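Local coordinates for protein B-agarase (Saccharophagus degradans, PDB 4BQ2) that hydrolyses agarose as a family 50 glycoside hydrolase, probably acting as an exo-beta-agarase on chain ends, at residues E491-P497 with F604-P610; A579-K584 with A616-Y620. All blocks are in the same frame, centred on the assembly; numbering follows the deposited sequence.

Contact 1: residues E491-P497 with F604-P610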
ATOM      1  N   GLU A 491       3.134  -6.768   6.052  1.00 15.63           N
ATOM      2  CA  GLU A 491       2.630  -7.362   4.797  1.00 15.80           C
ATOM      3  C   GLU A 491       3.434  -8.595   4.346  1.00 16.33           C
ATOM      4  O   GLU A 491       3.860  -8.721   3.190  1.00 17.03           O
ATOM      5  CB  GLU A 491       2.599  -6.285   3.698  1.00 16.57           C
ATOM      6  CG  GLU A 491       1.681  -5.117   4.051  1.00 16.27           C
ATOM      7  CD  GLU A 491       1.467  -4.153   2.896  1.00 18.23           C
ATOM      8  OE1 GLU A 491       2.086  -4.349   1.829  1.00 17.86           O
ATOM      9  OE2 GLU A 491       0.661  -3.201   3.060  1.00 18.53           O
ATOM     10  N   LYS A 492       3.618  -9.528   5.275  1.00 15.04           N
ATOM     11  CA  LYS A 492       4.291 -10.778   4.972  1.00 14.18           C
ATOM     12  C   LYS A 492       3.364 -11.629   4.122  1.00 13.97           C
ATOM     13  O   LYS A 492       2.146 -11.578   4.271  1.00 14.28           O
ATOM     14  CB  LYS A 492       4.678 -11.505   6.276  1.00 14.78           C
ATOM     15  CG  LYS A 492       5.556 -10.644   7.211  1.00 15.79           C
ATOM     16  CD  LYS A 492       6.241 -11.494   8.302  1.00 17.04           C
ATOM     17  CE  LYS A 492       7.444 -12.225   7.704  1.00 18.17           C
ATOM     18  NZ  LYS A 492       8.577 -11.317   7.298  1.00 19.02           N
ATOM     19  N   SER A 493       3.945 -12.394   3.210  1.00 14.08           N
ATOM     20  CA  SER A 493       3.151 -13.281   2.352  1.00 16.16           C
ATOM     21  C   SER A 493       2.766 -14.579   3.069  1.00 16.57           C
ATOM     22  O   SER A 493       3.362 -15.642   2.820  1.00 16.23           O
ATOM     23  CB  SER A 493       3.918 -13.575   1.056  1.00 14.74           C
ATOM     24  OG  SER A 493       4.015 -12.383   0.258  1.00 15.80           O
ATOM     25  N   PHE A 494       1.750 -14.498   3.931  1.00 17.90           N
ATOM     26  CA  PHE A 494       1.289 -15.650   4.697  1.00 18.45           C
ATOM     27  C   PHE A 494       0.359 -16.545   3.862  1.00 19.83           C
ATOM     28  O   PHE A 494       0.027 -17.657   4.274  1.00 19.78           O
ATOM     29  CB  PHE A 494       0.530 -15.201   5.953  1.00 17.51           C
ATOM     30  CG  PHE A 494       1.405 -14.905   7.115  1.00 18.08           C
ATOM     31  CD1 PHE A 494       1.995 -15.929   7.846  1.00 17.80           C
ATOM     32  CD2 PHE A 494       1.606 -13.579   7.524  1.00 18.80           C
ATOM     33  CE1 PHE A 494       2.792 -15.639   8.951  1.00 18.94           C
ATOM     34  CE2 PHE A 494       2.400 -13.287   8.616  1.00 18.83           C
ATOM     35  CZ  PHE A 494       2.993 -14.305   9.335  1.00 17.77           C
ATOM     36  N   GLY A 495      -0.085 -16.044   2.711  1.00 20.33           N
ATOM     37  CA  GLY A 495      -0.919 -16.831   1.774  1.00 20.56           C
ATOM     38  C   GLY A 495      -2.043 -15.959   1.232  1.00 19.70           C
ATOM     39  O   GLY A 495      -2.747 -15.317   2.009  1.00 19.52           O
ATOM     40  N   ARG A 496      -2.234 -15.973  -0.092  1.00 21.14           N
ATOM     41  CA  ARG A 496      -3.208 -15.123  -0.801  1.00 20.68           C
ATOM     42  C   ARG A 496      -4.598 -15.770  -0.859  1.00 21.75           C
ATOM     43  O   ARG A 496      -4.696 -16.980  -0.803  1.00 20.63           O
ATOM     44  CB  ARG A 496      -2.747 -14.873  -2.255  1.00 22.11           C
ATOM     45  CG  ARG A 496      -1.458 -14.053  -2.380  1.00 25.66           C
ATOM     46  CD  ARG A 496      -1.182 -13.646  -3.837  1.00 28.23           C
ATOM     47  NE  ARG A 496      -2.372 -13.048  -4.446  1.00 30.94           N
ATOM     48  CZ  ARG A 496      -2.553 -11.747  -4.687  1.00 33.90           C
ATOM     49  NH1 ARG A 496      -1.599 -10.863  -4.422  1.00 30.22           N
ATOM     50  NH2 ARG A 496      -3.699 -11.330  -5.231  1.00 35.95           N
ATOM     51  N   PRO A 497      -5.663 -14.962  -0.986  1.00 21.17           N
ATOM     52  CA  PRO A 497      -7.035 -15.491  -0.929  1.00 24.03           C
ATOM     53  C   PRO A 497      -7.624 -15.871  -2.281  1.00 23.83           C
ATOM     54  O   PRO A 497      -8.810 -16.203  -2.358  1.00 23.78           O
ATOM     55  CB  PRO A 497      -7.828 -14.302  -0.368  1.00 23.71           C
ATOM     56  CG  PRO A 497      -7.128 -13.124  -0.958  1.00 24.06           C
ATOM     57  CD  PRO A 497      -5.655 -13.485  -0.909  1.00 23.45           C
ATOM     58  N   PHE A 604      -1.449  -6.957   8.516  1.00 14.54           N
ATOM     59  CA  PHE A 604      -1.972  -7.874   7.482  1.00 15.16           C
ATOM     60  C   PHE A 604      -2.635  -7.088   6.360  1.00 15.06           C
ATOM     61  O   PHE A 604      -3.542  -6.273   6.610  1.00 15.22           O
ATOM     62  CB  PHE A 604      -3.063  -8.785   8.077  1.00 15.27           C
ATOM     63  CG  PHE A 604      -2.600  -9.693   9.177  1.00 16.19           C
ATOM     64  CD1 PHE A 604      -1.503 -10.531   9.003  1.00 15.96           C
ATOM     65  CD2 PHE A 604      -3.317  -9.763  10.371  1.00 16.14           C
ATOM     66  CE1 PHE A 604      -1.112 -11.406  10.005  1.00 16.81           C
ATOM     67  CE2 PHE A 604      -2.936 -10.634  11.377  1.00 15.72           C
ATOM     68  CZ  PHE A 604      -1.838 -11.471  11.186  1.00 16.20           C
ATOM     69  N   PRO A 605      -2.219  -7.329   5.111  1.00 15.88           N
ATOM     70  CA  PRO A 605      -2.953  -6.753   3.979  1.00 15.64           C
ATOM     71  C   PRO A 605      -4.112  -7.658   3.584  1.00 17.42           C
ATOM     72  O   PRO A 605      -4.214  -8.803   4.085  1.00 17.84           O
ATOM     73  CB  PRO A 605      -1.912  -6.748   2.858  1.00 15.46           C
ATOM     74  CG  PRO A 605      -0.987  -7.892   3.178  1.00 16.24           C
ATOM     75  CD  PRO A 605      -1.117  -8.208   4.677  1.00 15.51           C
ATOM     76  N   ASP A 606      -4.968  -7.193   2.683  1.00 17.88           N
ATOM     77  CA  ASP A 606      -6.072  -8.046   2.225  1.00 21.09           C
ATOM     78  C   ASP A 606      -5.642  -9.304   1.466  1.00 20.95           C
ATOM     79  O   ASP A 606      -6.349 -10.295   1.441  1.00 22.43           O
ATOM     80  CB  ASP A 606      -7.133  -7.225   1.495  1.00 23.97           C
ATOM     81  CG  ASP A 606      -6.708  -6.777   0.124  1.00 27.77           C
ATOM     82  OD1 ASP A 606      -5.501  -6.732  -0.200  1.00 29.81           O
ATOM     83  OD2 ASP A 606      -7.623  -6.467  -0.657  1.00 33.07           O
ATOM     84  N   TRP A 607      -4.451  -9.279   0.887  1.00 20.06           N
ATOM     85  CA  TRP A 607      -3.926 -10.442   0.172  1.00 18.44           C
ATOM     86  C   TRP A 607      -3.071 -11.335   1.061  1.00 18.96           C
ATOM     87  O   TRP A 607      -2.390 -12.259   0.589  1.00 19.04           O
ATOM     88  CB  TRP A 607      -3.170  -9.976  -1.103  1.00 19.03           C
ATOM     89  CG  TRP A 607      -2.193  -8.832  -0.862  1.00 20.17           C
ATOM     90  CD1 TRP A 607      -2.442  -7.498  -1.020  1.00 19.45           C
ATOM     91  CD2 TRP A 607      -0.820  -8.940  -0.420  1.00 19.39           C
ATOM     92  NE1 TRP A 607      -1.317  -6.774  -0.706  1.00 20.10           N
ATOM     93  CE2 TRP A 607      -0.308  -7.629  -0.340  1.00 20.29           C
ATOM     94  CE3 TRP A 607       0.017 -10.018  -0.092  1.00 21.20           C
ATOM     95  CZ2 TRP A 607       1.017  -7.349   0.064  1.00 19.87           C
ATOM     96  CZ3 TRP A 607       1.363  -9.747   0.314  1.00 20.94           C
ATOM     97  CH2 TRP A 607       1.836  -8.405   0.383  1.00 19.12           C
ATOM     98  N   GLY A 608      -3.078 -11.070   2.364  1.00 18.88           N
ATOM     99  CA  GLY A 608      -2.250 -11.845   3.249  1.00 19.76           C
ATOM    100  C   GLY A 608      -2.850 -12.023   4.625  1.00 20.49           C
ATOM    101  O   GLY A 608      -2.143 -11.900   5.636  1.00 21.56           O
ATOM    102  N   MET A 609      -4.150 -12.300   4.702  1.00 21.07           N
ATOM    103  CA  MET A 609      -4.723 -12.550   6.032  1.00 20.11           C
ATOM    104  C   MET A 609      -5.620 -13.815   6.139  1.00 19.26           C
ATOM    105  O   MET A 609      -6.780 -13.717   6.591  1.00 18.75           O
ATOM    106  CB  MET A 609      -5.475 -11.312   6.527  1.00 20.43           C
ATOM    107  CG  MET A 609      -6.518 -10.780   5.542  1.00 22.09           C
ATOM    108  SD  MET A 609      -7.280  -9.228   6.092  1.00 25.54           S
ATOM    109  CE  MET A 609      -8.413  -9.752   7.392  1.00 22.20           C
ATOM    110  N   PRO A 610      -5.089 -14.987   5.770  1.00 19.82           N
ATOM    111  CA  PRO A 610      -5.867 -16.206   6.020  1.00 20.69           C
ATOM    112  C   PRO A 610      -6.201 -16.291   7.506  1.00 20.67           C
ATOM    113  O   PRO A 610      -5.374 -15.882   8.352  1.00 18.44           O
ATOM    114  CB  PRO A 610      -4.900 -17.338   5.670  1.00 21.35           C
ATOM    115  CG  PRO A 610      -3.710 -16.720   5.035  1.00 20.72           C
ATOM    116  CD  PRO A 610      -3.686 -15.281   5.444  1.00 20.53           C
TER
HETATM  117  O   HOH W   1       0.358 -10.587   6.091  1.00 13.93           O
HETATM  118  O   HOH W   2       0.146 -13.658   1.040  1.00 16.90           O
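Trp-607 fills much of the space between two irregular loops, yet no direct hydrogen bond joins Glu-491–Pro-497 to Phe-604–Pro-610; water makes the polar links. One water donates to Lys-492 O (2.7 Å) and Gly-608 O (2.9 Å), and a second takes the N-H of Gly-495 while donating to Trp-607 O. The indole's chi1 of 47° sets CG between the backbone N and the carbonyl carbon, bringing the six-membered ring against Glu-491, whose O lies 3.5 Å from Trp-607 CH2. Glu-491 OE1 is 3.6 Å from Trp-607 CZ2, its carboxylate 83° from the ring plane; Ser-493 OG, hydrogen-bonded to Phe-450 N, meets the ring edge. The Arg-496 guanidinium, salt-bridged to Asp-498, lies 6° from parallel to the indole, but over CB (NH1 to Trp-607 CB 3.8 Å), not stacked on the ring. Arg-496 CA lies 3.3 Å from Trp-607 O in a CA-H...O contact. Pro-605 backs one indole face. The loops follow strands 483-488 and 598-599, consistent with the pocket side of this family's (beta/alpha)8 barrel. Apolar surfaces thus set the shape, two waters bridge four backbone polar atoms, and Trp-451 and Asn-627 orient the Glu-491 carboxylate.

Contact 2: residues A579-K584 with A616-Y620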
ATOM      1  N   ALA A 579       2.143 -19.977  11.747  1.00 17.62           N
ATOM      2  CA  ALA A 579       1.794 -18.654  12.271  1.00 18.41           C
ATOM      3  C   ALA A 579       1.892 -18.538  13.811  1.00 18.53           C
ATOM      4  O   ALA A 579       2.396 -17.528  14.322  1.00 18.48           O
ATOM      5  CB  ALA A 579       0.435 -18.215  11.766  1.00 17.10           C
ATOM      6  N   ASP A 580       1.439 -19.555  14.548  1.00 17.62           N
ATOM      7  CA  ASP A 580       1.658 -19.567  16.005  1.00 18.58           C
ATOM      8  C   ASP A 580       3.130 -19.403  16.400  1.00 17.99           C
ATOM      9  O   ASP A 580       3.454 -18.618  17.301  1.00 17.04           O
ATOM     10  CB  ASP A 580       1.156 -20.869  16.617  1.00 21.84           C
ATOM     11  CG  ASP A 580      -0.352 -20.904  16.810  1.00 27.49           C
ATOM     12  OD1 ASP A 580      -1.035 -19.851  16.760  1.00 27.67           O
ATOM     13  OD2 ASP A 580      -0.871 -22.023  17.027  1.00 31.97           O
ATOM     14  N   GLN A 581       4.011 -20.120  15.702  1.00 16.75           N
ATOM     15  CA  GLN A 581       5.439 -20.060  15.991  1.00 17.39           C
ATOM     16  C   GLN A 581       6.046 -18.704  15.626  1.00 17.43           C
ATOM     17  O   GLN A 581       6.922 -18.188  16.374  1.00 16.86           O
ATOM     18  CB  GLN A 581       6.177 -21.230  15.306  1.00 17.14           C
ATOM     19  CG  GLN A 581       7.687 -21.237  15.495  1.00 16.95           C
ATOM     20  CD  GLN A 581       8.172 -21.523  16.923  1.00 19.07           C
ATOM     21  OE1 GLN A 581       7.410 -21.950  17.803  1.00 18.57           O
ATOM     22  NE2 GLN A 581       9.464 -21.299  17.151  1.00 19.45           N
ATOM     23  N   TYR A 582       5.605 -18.136  14.486  1.00 16.90           N
ATOM     24  CA  TYR A 582       6.041 -16.795  14.092  1.00 16.34           C
ATOM     25  C   TYR A 582       5.709 -15.797  15.223  1.00 17.01           C
ATOM     26  O   TYR A 582       6.605 -15.085  15.736  1.00 16.40           O
ATOM     27  CB  TYR A 582       5.388 -16.337  12.767  1.00 16.86           C
ATOM     28  CG  TYR A 582       5.700 -14.878  12.481  1.00 16.45           C
ATOM     29  CD1 TYR A 582       6.903 -14.499  11.863  1.00 17.37           C
ATOM     30  CD2 TYR A 582       4.820 -13.871  12.876  1.00 16.75           C
ATOM     31  CE1 TYR A 582       7.191 -13.151  11.633  1.00 17.31           C
ATOM     32  CE2 TYR A 582       5.117 -12.534  12.681  1.00 17.21           C
ATOM     33  CZ  TYR A 582       6.299 -12.181  12.062  1.00 17.23           C
ATOM     34  OH  TYR A 582       6.548 -10.848  11.870  1.00 17.14           O
ATOM     35  N   PHE A 583       4.431 -15.761  15.625  1.00 16.94           N
ATOM     36  CA  PHE A 583       3.965 -14.779  16.620  1.00 17.98           C
ATOM     37  C   PHE A 583       4.466 -15.027  18.028  1.00 19.56           C
ATOM     38  O   PHE A 583       4.741 -14.064  18.749  1.00 21.06           O
ATOM     39  CB  PHE A 583       2.435 -14.612  16.594  1.00 17.10           C
ATOM     40  CG  PHE A 583       1.944 -13.888  15.388  1.00 17.80           C
ATOM     41  CD1 PHE A 583       2.210 -12.529  15.237  1.00 18.06           C
ATOM     42  CD2 PHE A 583       1.276 -14.565  14.354  1.00 17.38           C
ATOM     43  CE1 PHE A 583       1.822 -11.854  14.091  1.00 16.66           C
ATOM     44  CE2 PHE A 583       0.853 -13.878  13.205  1.00 17.65           C
ATOM     45  CZ  PHE A 583       1.119 -12.519  13.086  1.00 16.55           C
ATOM     46  N   LYS A 584       4.642 -16.304  18.379  1.00 20.59           N
ATOM     47  CA  LYS A 584       5.262 -16.723  19.647  1.00 21.02           C
ATOM     48  C   LYS A 584       6.668 -16.151  19.757  1.00 20.65           C
ATOM     49  O   LYS A 584       7.015 -15.486  20.756  1.00 19.47           O
ATOM     50  CB  LYS A 584       5.296 -18.250  19.803  1.00 21.98           C
ATOM     51  CG  LYS A 584       5.723 -18.712  21.208  1.00 25.55           C
ATOM     52  CD  LYS A 584       5.782 -20.232  21.330  1.00 25.97           C
ATOM     53  CE  LYS A 584       6.358 -20.665  22.671  1.00 29.43           C
ATOM     54  NZ  LYS A 584       6.985 -22.033  22.603  1.00 25.67           N
ATOM     55  N   ALA A 616      -3.764 -16.671  15.080  1.00 19.18           N
ATOM     56  CA  ALA A 616      -2.435 -16.741  15.686  1.00 20.40           C
ATOM     57  C   ALA A 616      -2.019 -15.380  16.233  1.00 20.13           C
ATOM     58  O   ALA A 616      -1.534 -15.283  17.359  1.00 19.56           O
ATOM     59  CB  ALA A 616      -1.400 -17.280  14.683  1.00 19.40           C
ATOM     60  N   ALA A 617      -2.235 -14.323  15.443  1.00 20.56           N
ATOM     61  CA  ALA A 617      -1.915 -12.964  15.873  1.00 20.28           C
ATOM     62  C   ALA A 617      -2.788 -12.573  17.069  1.00 19.24           C
ATOM     63  O   ALA A 617      -2.329 -11.924  18.017  1.00 18.41           O
ATOM     64  CB  ALA A 617      -2.104 -11.985  14.719  1.00 17.88           C
ATOM     65  N   ALA A 618      -4.046 -13.003  17.043  1.00 18.32           N
ATOM     66  CA  ALA A 618      -4.946 -12.671  18.162  1.00 18.65           C
ATOM     67  C   ALA A 618      -4.415 -13.259  19.478  1.00 17.88           C
ATOM     68  O   ALA A 618      -4.637 -12.702  20.546  1.00 19.64           O
ATOM     69  CB  ALA A 618      -6.359 -13.167  17.884  1.00 19.18           C
ATOM     70  N   LYS A 619      -3.699 -14.368  19.395  1.00 19.04           N
ATOM     71  CA  LYS A 619      -3.229 -15.078  20.586  1.00 20.88           C
ATOM     72  C   LYS A 619      -2.073 -14.318  21.242  1.00 21.22           C
ATOM     73  O   LYS A 619      -1.993 -14.261  22.480  1.00 19.03           O
ATOM     74  CB  LYS A 619      -2.812 -16.510  20.202  1.00 23.38           C
ATOM     75  CG  LYS A 619      -2.536 -17.461  21.371  1.00 28.42           C
ATOM     76  CD  LYS A 619      -2.284 -18.883  20.857  1.00 30.89           C
ATOM     77  CE  LYS A 619      -2.327 -19.910  21.985  1.00 34.30           C
ATOM     78  NZ  LYS A 619      -1.419 -19.554  23.102  1.00 32.72           N
ATOM     79  N   TYR A 620      -1.206 -13.710  20.419  1.00 19.30           N
ATOM     80  CA  TYR A 620       0.045 -13.152  20.919  1.00 20.06           C
ATOM     81  C   TYR A 620       0.150 -11.627  20.891  1.00 20.19           C
ATOM     82  O   TYR A 620       0.782 -11.035  21.762  1.00 19.96           O
ATOM     83  CB  TYR A 620       1.245 -13.750  20.168  1.00 20.98           C
ATOM     84  CG  TYR A 620       1.457 -15.227  20.448  1.00 23.25           C
ATOM     85  CD1 TYR A 620       2.070 -15.654  21.629  1.00 25.56           C
ATOM     86  CD2 TYR A 620       1.051 -16.182  19.540  1.00 24.39           C
ATOM     87  CE1 TYR A 620       2.263 -16.998  21.897  1.00 25.30           C
ATOM     88  CE2 TYR A 620       1.233 -17.530  19.803  1.00 28.85           C
ATOM     89  CZ  TYR A 620       1.843 -17.916  20.981  1.00 27.29           C
ATOM     90  OH  TYR A 620       2.054 -19.242  21.222  1.00 32.03           O
TER
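Phe-583 and Tyr-620 both turn CG anti to their carbonyl carbons (chi1 -72° and -67°), which drives each ring from its own helix into the interface. Phe-583 lays its ring across the start of the opposing segment: the Ala-617 methyl sits over one face, CB 3.7 Å from Phe-583 CZ, a CH-pi contact. The opposite face is backed by Tyr-582 of the same helix, whose CD2 stands over the ring centre, so the phenyl group is clamped between two helices. Its CD2 also touches the Ala-616 methyl at 3.8 Å.

One face of the Tyr-620 ring lies against Lys-584, whose CA stands over its centre. Phe-583 CB is 3.6 Å from Tyr-620 CD2 and Lys-584 CB 3.7 Å from Tyr-620 CZ, the latter forming a second CH-pi contact. The Lys-584 chain then runs on extended past the hydroxyl, while Lys-619 CG lies over the other side of the ring, near its rim. Asp-580 O, which already accepts the Lys-584 N-H, comes within 3.5 Å of Tyr-620 CE2.

Ala-579 CB meets Ala-616 CB at 3.6 Å, and Asp-580 OD1 rests 3.3 Å from that same methyl. The alanine methyls are consistent with the close approach here, where the CA atoms of Asp-580 and Ala-616 are nearest; the Asp-580 and Lys-619 charges stay apart without forming a salt bridge. No hydrogen bond crosses the interface; it is held by apolar contact.

The two axes run in similar directions, 30° apart, 8.7 Å at closest approach. Helix 565-593 leads through strand 598-599 to helix 611-620, which precedes strand 624-627, an order consistent with neighbouring outer helices of the (beta/alpha)8 barrel known for this family, with Val-613 of helix 611-620 extending the contact toward Ala-579 and Phe-583.

Contacts 1 and 2 have centres about 15 Å apart and meet through a shared apolar layer. Phe-604 CZ touches both helices of contact 2, 3.6 Å from Ala-617 CB and 3.7 Å from Phe-583 CZ. On the other loop, Lys-492 CD packs 3.6 Å from Tyr-582 OH, and Phe-494 rests on Tyr-578 and Val-613, so both loops lean on the same helix pair. A glycerol, probably from the crystallisation liquor, about 3 Å from the Glu-491 side chain may mark a pocket; another hydrogen-bonds Tyr-620 O. Glu-491 and the nearby Glu-652, following strand 483-488 and ending strand 648-652, are placed as the clan GH-A carboxylate pair would be, though neither is established here as catalytic.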